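Local coordinates for putative type VI secretion protein (Escherichia coli, PDB 6SKI) that acts as a type VI secretion phospholipase effector, a toxin carried on the VgrG spike and probably built around an alpha/beta-hydrolase catalytic domain, at residues Pro323-Glu328 and Glu408-Pro413. Numbering follows the deposited sequence.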
# COMPACT_ATOMS: atom_id res chain seq x y z
N PRO A 323 -23.37 5.89 0.74
CA PRO A 323 -23.40 7.34 0.95
C PRO A 323 -22.12 8.03 0.52
O PRO A 323 -22.14 9.24 0.27
CB PRO A 323 -23.62 7.45 2.47
CG PRO A 323 -24.41 6.23 2.78
CD PRO A 323 -23.71 5.17 1.98
N LEU A 324 -21.02 7.29 0.43
CA LEU A 324 -19.73 7.82 0.01
C LEU A 324 -19.47 7.53 -1.46
O LEU A 324 -18.32 7.37 -1.88
CB LEU A 324 -18.61 7.25 0.88
CG LEU A 324 -18.42 7.86 2.26
CD1 LEU A 324 -17.22 7.25 2.96
CD2 LEU A 324 -18.27 9.37 2.16
N GLN A 325 -20.54 7.45 -2.24
CA GLN A 325 -20.45 7.12 -3.66
C GLN A 325 -19.50 8.08 -4.38
O GLN A 325 -19.44 9.27 -4.07
CB GLN A 325 -21.84 7.19 -4.29
CG GLN A 325 -21.87 7.12 -5.79
CD GLN A 325 -23.23 7.49 -6.34
OE1 GLN A 325 -23.66 8.64 -6.24
NE2 GLN A 325 -23.93 6.51 -6.89
N GLU A 326 -18.77 7.54 -5.34
CA GLU A 326 -17.80 8.32 -6.10
C GLU A 326 -18.52 9.04 -7.23
O GLU A 326 -18.90 8.43 -8.23
CB GLU A 326 -16.68 7.42 -6.64
CG GLU A 326 -16.10 6.50 -5.60
CD GLU A 326 -15.00 7.18 -4.80
OE1 GLU A 326 -14.70 8.36 -5.09
OE2 GLU A 326 -14.44 6.54 -3.90
N ASN A 327 -18.69 10.35 -7.06
CA ASN A 327 -19.22 11.22 -8.09
C ASN A 327 -18.11 12.17 -8.51
O ASN A 327 -17.52 12.84 -7.65
CB ASN A 327 -20.43 12.01 -7.60
CG ASN A 327 -21.63 11.14 -7.37
OD1 ASN A 327 -21.95 10.28 -8.19
ND2 ASN A 327 -22.31 11.35 -6.25
N GLU A 328 -17.82 12.22 -9.80
CA GLU A 328 -16.71 12.99 -10.32
C GLU A 328 -17.22 14.32 -10.86
O GLU A 328 -17.92 14.36 -11.88
CB GLU A 328 -15.98 12.21 -11.42
CG GLU A 328 -15.23 11.00 -10.92
CD GLU A 328 -14.41 10.34 -12.00
OE1 GLU A 328 -14.85 10.33 -13.16
OE2 GLU A 328 -13.32 9.82 -11.68
N GLU A 408 -18.16 15.98 -15.62
CA GLU A 408 -19.19 15.53 -14.70
C GLU A 408 -19.57 14.10 -15.03
O GLU A 408 -20.07 13.83 -16.13
CB GLU A 408 -20.43 16.43 -14.76
CG GLU A 408 -20.22 17.83 -14.24
CD GLU A 408 -20.85 18.89 -15.13
OE1 GLU A 408 -21.98 19.32 -14.83
OE2 GLU A 408 -20.22 19.28 -16.13
N ARG A 409 -19.34 13.20 -14.09
CA ARG A 409 -19.76 11.81 -14.21
C ARG A 409 -20.33 11.39 -12.87
O ARG A 409 -19.79 11.76 -11.82
CB ARG A 409 -18.61 10.89 -14.62
CG ARG A 409 -19.05 9.48 -14.93
CD ARG A 409 -17.96 8.70 -15.63
NE ARG A 409 -16.66 8.92 -15.02
CZ ARG A 409 -15.65 8.06 -15.10
NH1 ARG A 409 -15.80 6.92 -15.76
NH2 ARG A 409 -14.50 8.33 -14.51
N MET A 410 -21.42 10.63 -12.89
CA MET A 410 -22.13 10.29 -11.67
C MET A 410 -22.19 8.78 -11.51
O MET A 410 -22.37 8.04 -12.48
CB MET A 410 -23.55 10.87 -11.69
CG MET A 410 -23.61 12.35 -11.35
SD MET A 410 -23.84 12.67 -9.60
CE MET A 410 -25.01 11.38 -9.18
N ALA A 411 -22.02 8.33 -10.26
CA ALA A 411 -22.15 6.92 -9.89
C ALA A 411 -21.14 6.05 -10.66
O ALA A 411 -21.51 5.14 -11.40
CB ALA A 411 -23.58 6.43 -10.11
N VAL A 412 -19.87 6.35 -10.45
CA VAL A 412 -18.80 5.57 -11.07
C VAL A 412 -18.67 4.24 -10.33
O VAL A 412 -18.34 4.23 -9.14
CB VAL A 412 -17.47 6.34 -11.07
CG1 VAL A 412 -16.49 5.70 -12.04
CG2 VAL A 412 -17.70 7.80 -11.43
N PRO A 413 -18.93 3.12 -10.99
CA PRO A 413 -18.82 1.82 -10.32
C PRO A 413 -17.37 1.45 -10.02
O PRO A 413 -16.45 1.81 -10.75
CB PRO A 413 -19.45 0.86 -11.33
CG PRO A 413 -19.17 1.52 -12.64
CD PRO A 413 -19.41 2.96 -12.37
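Two reciprocal backbone hydrogen bonds, Glu328 N to Arg409 O and Arg409 N to Glu328 O, both 2.9 Å, identify Glu328 and Arg409 as an antiparallel hydrogen-bonded pair. It joins strand 328-341 to strand 398-409 in a three-stranded antiparallel sheet. Past this pair the segments stay joined: Val412 N donates to Glu326 O at 3.2 Å, nearly along the C=O axis. Between these bonds, a side chain takes the place of a backbone acceptor. Asn327, its CG beside the backbone N (chi1 -69°), presents OD1 to Ala411 N at 2.8 Å, again nearly along the C=O axis. Its ND2 meets a lone pair of Gln325 OE1, in the plane of that carbonyl, while Met410 crosses it obliquely with SD and CE.

Followed outward, the Glu328 side chain starts with CB close to Arg409 O. CG, anti to the carbonyl carbon (chi1 -69°), meets Val412 CG2 at 4.1 Å, and the extended chain then runs alongside Arg409, bringing CD 3.2 Å from Arg409 NH2. OE1 alone receives both NH2, at 2.4 Å, and, weakly, NE. It lies near the guanidinium plane but is met from above the carboxylate plane; with the planes 47° apart, the salt bridge is not a flat, two-pronged one. OE2 takes a weak bond from Cys488 N. Val412 CG1 sits 3.9 Å above the guanidinium centre. NH2 also donates to Thr486 O, so both residues bond to the neighbouring 486-488 loop. Buried together, the two charges should largely neutralise each other, consistent with an ionised Glu328.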